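Long-range contacts in Lmo2812 protein (Listeria monocytogenes EGD-e, PDB 5ZQA), which is a penicillin-binding protein of the S11 peptidase family that probably acts as a serine-type D-Ala-D-Ala carboxypeptidase in cell-wall peptidoglycan metabolism: residues W83-L89 against K106-R112; L193-S197 against L222-K226. All blocks are in the same frame, centred on the assembly; numbering follows the deposited sequence.

Overall arrangement
Both contacts belong to one penicillin-binding domain, but they lie in different parts of it, their centres about 22 Å apart, although their nearest atoms come within about 4 Å without touching. Interaction 1 is peripheral, about 20 Å from the centre of the chain: strands 86-88 and 108-110 form a two-stranded sheet, joined by a ladder of backbone hydrogen bonds and finished with charged and aromatic side chains. Interaction 2 lies about 10 Å from that centre, where helix 192-196 meets strand 222-230, an edge strand of the five-stranded antiparallel sheet; one hydroxyl bond and leucine packing replace the ladder. Helix 111-120 links the two regions: its Tyr115 touches both Trp83 and Thr195.

Interaction 1 of 2, residues W83-L89 against K106-R112; sequences WDEKLDL and KRTWSVR
Trp83 and Arg112 stack at one end of a two-stranded antiparallel sheet made by strands 86-88 and 108-110. The guanidinium lies over one face of the indole, its plane turned 21° from the ring, and Arg112 CZ stands 3.8 Å from the centroid of the Trp83 six-membered ring, a cation-pi contact. Arginine suits this place because its flat cation can cover a ring; here its chain bends at chi2 and chi3 to fold back over it. The backbones are joined at the same end, where Arg112 N donates to Trp83 O at 3.1 Å.

Along the strands, Leu87 and Trp109 form the hydrogen-bonded pair, with Leu87 N 2.8 Å from Trp109 O and the return bond from Trp109 N to Leu87 O. Leu87 CD1 packs on Val111 CG2 at 3.8 Å, and Leu89 CD1 lies obliquely against the Trp109 ring. Leu87 and Leu89 pack on helix 124-135, and Leu89 and Trp109 on helix 100-104, so apolar residues suit this face. Lys86, Asp88, Thr108 and Ser110 occupy the other face. There Ser110 is the N-cap of helix 111-120, its OG bonded to Asp113 N.

Farther out, the carboxylate of Glu85 forms a salt bridge with Arg133. Within 106-112, Trp109 NE1 donates to Lys106 O, which lies near the indole plane and helps fix the ring's rotation. Beside the ladder, Thr108 OG1 donates to Asp88 OD1 at 2.6 Å, nearly along the carboxylate's C-O axis.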
loop_
_atom_site.group_PDB
_atom_site.type_symbol
_atom_site.label_atom_id
_atom_site.label_comp_id
_atom_site.label_asym_id
_atom_site.label_seq_id
_atom_site.Cartn_x
_atom_site.Cartn_y
_atom_site.Cartn_z
ATOM N N TRP A 83 10.905 8.733 -14.967
ATOM C CA TRP A 83 10.997 7.313 -14.677
ATOM C C TRP A 83 12.415 6.754 -14.868
ATOM O O TRP A 83 12.753 5.721 -14.285
ATOM C CB TRP A 83 10.021 6.529 -15.556
ATOM C CG TRP A 83 8.571 6.668 -15.185
ATOM C CD1 TRP A 83 7.575 7.185 -15.961
ATOM C CD2 TRP A 83 7.952 6.267 -13.959
ATOM N NE1 TRP A 83 6.372 7.125 -15.299
ATOM C CE2 TRP A 83 6.579 6.568 -14.063
ATOM C CE3 TRP A 83 8.422 5.679 -12.784
ATOM C CZ2 TRP A 83 5.675 6.311 -13.038
ATOM C CZ3 TRP A 83 7.520 5.420 -11.765
ATOM C CH2 TRP A 83 6.159 5.732 -11.901
ATOM N N ASP A 84 13.239 7.426 -15.672
ATOM C CA ASP A 84 14.573 6.899 -15.957
ATOM C C ASP A 84 15.680 7.505 -15.094
ATOM O O ASP A 84 16.854 7.194 -15.300
ATOM C CB ASP A 84 14.924 7.103 -17.436
ATOM C CG ASP A 84 15.126 8.561 -17.791
ATOM O OD1 ASP A 84 14.520 9.429 -17.128
ATOM O OD2 ASP A 84 15.892 8.837 -18.744
ATOM N N GLU A 85 15.336 8.371 -14.145
ATOM C CA GLU A 85 16.346 8.840 -13.200
ATOM C C GLU A 85 16.899 7.649 -12.439
ATOM O O GLU A 85 16.147 6.742 -12.084
ATOM C CB GLU A 85 15.772 9.857 -12.220
ATOM C CG GLU A 85 15.287 11.135 -12.860
ATOM C CD GLU A 85 14.859 12.148 -11.826
ATOM O OE1 GLU A 85 15.543 12.247 -10.783
ATOM O OE2 GLU A 85 13.843 12.830 -12.054
ATOM N N LYS A 86 18.205 7.656 -12.181
ATOM C CA LYS A 86 18.856 6.567 -11.457
ATOM C C LYS A 86 19.212 7.046 -10.062
ATOM O O LYS A 86 19.894 8.064 -9.889
ATOM C CB LYS A 86 20.108 6.081 -12.195
ATOM C CG LYS A 86 19.817 5.540 -13.587
ATOM C CD LYS A 86 19.320 4.109 -13.511
ATOM C CE LYS A 86 18.759 3.636 -14.848
ATOM N NZ LYS A 86 19.758 3.715 -15.951
ATOM N N LEU A 87 18.738 6.313 -9.058
ATOM C CA LEU A 87 18.931 6.724 -7.683
ATOM C C LEU A 87 19.658 5.642 -6.909
ATOM O O LEU A 87 19.586 4.467 -7.266
ATOM C CB LEU A 87 17.589 7.023 -7.024
ATOM C CG LEU A 87 16.699 8.007 -7.759
ATOM C CD1 LEU A 87 15.386 8.108 -6.997
ATOM C CD2 LEU A 87 17.374 9.363 -7.873
ATOM N N ASP A 88 20.334 6.040 -5.839
ATOM C CA ASP A 88 21.084 5.097 -5.016
ATOM C C ASP A 88 20.278 4.704 -3.799
ATOM O O ASP A 88 19.821 5.573 -3.051
ATOM C CB ASP A 88 22.413 5.707 -4.579
ATOM C CG ASP A 88 23.285 6.081 -5.752
ATOM O OD1 ASP A 88 23.537 5.208 -6.606
ATOM O OD2 ASP A 88 23.698 7.259 -5.839
ATOM N N LEU A 89 20.111 3.395 -3.604
ATOM C CA LEU A 89 19.344 2.880 -2.477
ATOM C C LEU A 89 19.927 3.355 -1.157
ATOM O O LEU A 89 21.138 3.257 -0.933
ATOM C CB LEU A 89 19.307 1.353 -2.487
ATOM C CG LEU A 89 18.354 0.754 -3.512
ATOM C CD1 LEU A 89 18.573 -0.746 -3.614
ATOM C CD2 LEU A 89 16.910 1.109 -3.112
ATOM N N LYS A 106 22.550 -4.717 -5.636
ATOM C CA LYS A 106 22.725 -3.609 -6.571
ATOM C C LYS A 106 22.250 -2.326 -5.903
ATOM O O LYS A 106 21.148 -2.271 -5.349
ATOM C CB LYS A 106 21.956 -3.849 -7.873
ATOM C CG LYS A 106 22.415 -5.078 -8.644
ATOM C CD LYS A 106 23.835 -4.908 -9.140
ATOM C CE LYS A 106 23.896 -4.890 -10.653
ATOM N NZ LYS A 106 25.301 -4.733 -11.133
ATOM N N ARG A 107 23.089 -1.295 -5.953
ATOM C CA ARG A 107 22.807 -0.047 -5.257
ATOM C C ARG A 107 21.948 0.910 -6.077
ATOM O O ARG A 107 21.108 1.625 -5.527
ATOM C CB ARG A 107 24.127 0.634 -4.875
ATOM C CG ARG A 107 23.985 1.968 -4.175
ATOM C CD ARG A 107 23.359 1.802 -2.808
ATOM N NE ARG A 107 24.188 0.972 -1.934
ATOM C CZ ARG A 107 23.747 0.378 -0.829
ATOM N NH1 ARG A 107 22.478 0.506 -0.455
ATOM N NH2 ARG A 107 24.577 -0.356 -0.096
ATOM N N THR A 108 22.147 0.916 -7.391
ATOM C CA THR A 108 21.599 1.975 -8.238
ATOM C C THR A 108 20.502 1.467 -9.170
ATOM O O THR A 108 20.726 0.538 -9.934
ATOM C CB THR A 108 22.725 2.617 -9.061
ATOM O OG1 THR A 108 23.737 3.094 -8.170
ATOM C CG2 THR A 108 22.205 3.780 -9.916
ATOM N N TRP A 109 19.328 2.089 -9.097
ATOM C CA TRP A 109 18.133 1.648 -9.830
ATOM C C TRP A 109 17.386 2.821 -10.419
ATOM O O TRP A 109 17.437 3.922 -9.880
ATOM C CB TRP A 109 17.166 0.899 -8.906
ATOM C CG TRP A 109 17.726 -0.358 -8.332
ATOM C CD1 TRP A 109 18.600 -0.470 -7.288
ATOM C CD2 TRP A 109 17.454 -1.689 -8.775
ATOM N NE1 TRP A 109 18.892 -1.794 -7.055
ATOM C CE2 TRP A 109 18.206 -2.564 -7.961
ATOM C CE3 TRP A 109 16.656 -2.233 -9.791
ATOM C CZ2 TRP A 109 18.169 -3.946 -8.116
ATOM C CZ3 TRP A 109 16.624 -3.601 -9.944
ATOM C CH2 TRP A 109 17.376 -4.445 -9.109
ATOM N N SER A 110 16.645 2.568 -11.493
ATOM C CA SER A 110 15.766 3.586 -12.049
ATOM C C SER A 110 14.580 3.829 -11.125
ATOM O O SER A 110 14.184 2.953 -10.354
ATOM C CB SER A 110 15.262 3.183 -13.435
ATOM O OG SER A 110 14.369 2.088 -13.346
ATOM N N VAL A 111 14.031 5.036 -11.193
ATOM C CA VAL A 111 12.814 5.371 -10.462
ATOM C C VAL A 111 11.695 4.377 -10.771
ATOM O O VAL A 111 10.972 3.947 -9.865
ATOM C CB VAL A 111 12.369 6.817 -10.787
ATOM C CG1 VAL A 111 10.944 7.074 -10.337
ATOM C CG2 VAL A 111 13.358 7.813 -10.153
ATOM N N ARG A 112 11.573 3.980 -12.036
ATOM C CA ARG A 112 10.615 2.948 -12.417
ATOM C C ARG A 112 10.807 1.673 -11.598
ATOM O O ARG A 112 9.858 1.141 -11.012
ATOM C CB ARG A 112 10.740 2.635 -13.910
ATOM C CG ARG A 112 10.041 1.360 -14.367
ATOM C CD ARG A 112 8.541 1.392 -14.135
ATOM N NE ARG A 112 7.895 2.407 -14.963
ATOM C CZ ARG A 112 6.619 2.758 -14.865
ATOM N NH1 ARG A 112 5.825 2.180 -13.962
ATOM N NH2 ARG A 112 6.146 3.704 -15.667
#

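Interaction 2 of 2, residues L193-S197 against L222-K226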
loop_
_atom_site.group_PDB
_atom_site.type_symbol
_atom_site.label_atom_id
_atom_site.label_comp_id
_atom_site.label_asym_id
_atom_site.label_seq_id
_atom_site.Cartn_x
_atom_site.Cartn_y
_atom_site.Cartn_z
ATOM N N LEU A 193 -2.686 0.136 -11.003
ATOM C CA LEU A 193 -3.140 -1.245 -11.029
ATOM C C LEU A 193 -2.399 -2.060 -12.092
ATOM O O LEU A 193 -2.358 -3.283 -12.010
ATOM C CB LEU A 193 -4.651 -1.300 -11.254
ATOM C CG LEU A 193 -5.479 -0.532 -10.215
ATOM C CD1 LEU A 193 -6.942 -0.573 -10.611
ATOM C CD2 LEU A 193 -5.286 -1.131 -8.841
ATOM N N GLU A 194 -1.802 -1.389 -13.075
ATOM C CA GLU A 194 -0.976 -2.082 -14.054
ATOM C C GLU A 194 0.213 -2.746 -13.366
ATOM O O GLU A 194 0.664 -3.809 -13.800
ATOM C CB GLU A 194 -0.508 -1.116 -15.152
ATOM C CG GLU A 194 -1.664 -0.633 -16.030
ATOM C CD GLU A 194 -1.267 0.452 -17.032
ATOM O OE1 GLU A 194 -0.064 0.587 -17.347
ATOM O OE2 GLU A 194 -2.172 1.168 -17.512
ATOM N N THR A 195 0.707 -2.138 -12.286
ATOM C CA THR A 195 1.823 -2.712 -11.546
ATOM C C THR A 195 1.329 -3.676 -10.465
ATOM O O THR A 195 1.842 -4.787 -10.344
ATOM C CB THR A 195 2.712 -1.608 -10.907
ATOM O OG1 THR A 195 3.278 -0.792 -11.941
ATOM C CG2 THR A 195 3.846 -2.211 -10.094
ATOM N N THR A 196 0.305 -3.270 -9.712
ATOM C CA THR A 196 -0.127 -4.073 -8.566
ATOM C C THR A 196 -0.866 -5.342 -8.973
ATOM O O THR A 196 -1.048 -6.234 -8.147
ATOM C CB THR A 196 -1.018 -3.252 -7.588
ATOM O OG1 THR A 196 -2.208 -2.810 -8.254
ATOM C CG2 THR A 196 -0.247 -2.035 -7.052
ATOM N N SER A 197 -1.261 -5.453 -10.238
ATOM C CA SER A 197 -1.937 -6.667 -10.692
ATOM C C SER A 197 -0.963 -7.747 -11.141
ATOM O O SER A 197 -1.387 -8.861 -11.454
ATOM C CB SER A 197 -2.897 -6.359 -11.839
ATOM O OG SER A 197 -2.170 -5.917 -12.972
ATOM N N LEU A 222 -9.597 -9.233 -9.108
ATOM C CA LEU A 222 -8.704 -8.608 -8.130
ATOM C C LEU A 222 -7.430 -8.111 -8.802
ATOM O O LEU A 222 -6.743 -8.882 -9.476
ATOM C CB LEU A 222 -8.361 -9.583 -6.998
ATOM C CG LEU A 222 -7.536 -8.927 -5.884
ATOM C CD1 LEU A 222 -8.383 -8.684 -4.664
ATOM C CD2 LEU A 222 -6.300 -9.728 -5.532
ATOM N N ASP A 223 -7.109 -6.832 -8.619
ATOM C CA ASP A 223 -5.954 -6.253 -9.307
ATOM C C ASP A 223 -5.067 -5.391 -8.401
ATOM O O ASP A 223 -4.200 -4.658 -8.884
ATOM C CB ASP A 223 -6.397 -5.445 -10.541
ATOM C CG ASP A 223 -7.543 -4.474 -10.267
ATOM O OD1 ASP A 223 -7.862 -4.201 -9.092
ATOM O OD2 ASP A 223 -8.139 -3.980 -11.260
ATOM N N GLY A 224 -5.248 -5.521 -7.090
ATOM C CA GLY A 224 -4.424 -4.783 -6.141
ATOM C C GLY A 224 -4.801 -5.174 -4.721
ATOM O O GLY A 224 -5.670 -6.032 -4.537
ATOM N N LEU A 225 -4.217 -4.527 -3.711
ATOM C CA LEU A 225 -3.400 -3.339 -3.877
ATOM C C LEU A 225 -2.058 -3.383 -3.120
ATOM O O LEU A 225 -1.020 -3.065 -3.684
ATOM C CB LEU A 225 -4.204 -2.118 -3.417
ATOM C CG LEU A 225 -3.753 -0.720 -3.825
ATOM C CD1 LEU A 225 -3.673 -0.587 -5.343
ATOM C CD2 LEU A 225 -4.726 0.305 -3.261
ATOM N N LYS A 226 -2.074 -3.722 -1.835
ATOM C CA LYS A 226 -0.837 -3.642 -1.050
ATOM C C LYS A 226 -0.914 -4.388 0.274
ATOM O O LYS A 226 -1.898 -4.262 0.999
ATOM C CB LYS A 226 -0.483 -2.172 -0.764
ATOM C CG LYS A 226 0.889 -1.963 -0.094
ATOM C CD LYS A 226 2.039 -2.124 -1.082
ATOM C CE LYS A 226 3.379 -2.218 -0.370
ATOM N NZ LYS A 226 3.565 -3.541 0.318
#
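Thr196 OG1 donates a 2.8 Å hydrogen bond to Asp223 O, reaching a lone pair in the carbonyl plane. It joins the C-terminal part of helix 192-196 to strand 222-230, one of the two edge strands of the five-stranded antiparallel sheet of this penicillin-binding protein. With chi1 at 62°, OG1 sits between the backbone N and the carbonyl carbon and faces the strand, while CG2 rests 3.6 Å from Leu225 O. Threonine thus supplies both a donor and a methyl group to the same strand, at Asp223 and Leu225 respectively.

Leu193, one helical turn earlier, extends the apolar side. Its CD2 meets Leu225 CD1 at 3.9 Å, the two side chains crossing at about a right angle, and its CD1 lies 3.7 Å from Asp223 OD2. The other carboxylate oxygen, OD1, forms a salt bridge with Arg247. Gly224 passes close to the helix, its CA 3.6 Å from Thr196 OG1, a fit helped by the lack of a side chain. Within 193-197, Leu193 O accepts from both Ser197 N and Ser197 OG, the hydroxyl bond being 2.8 Å long.

The strand is irregular here: Asp223 and Gly224 face Thr240 in a classic beta bulge, and the peptide before Leu225 is cis. Next comes Lys226, a predicted substrate-binding residue whose NZ bonds Ser122 OG. A hydroxyl-to-carbonyl bond flanked by leucine contacts therefore ties the helix to the strand that carries this lysine toward the probable active site.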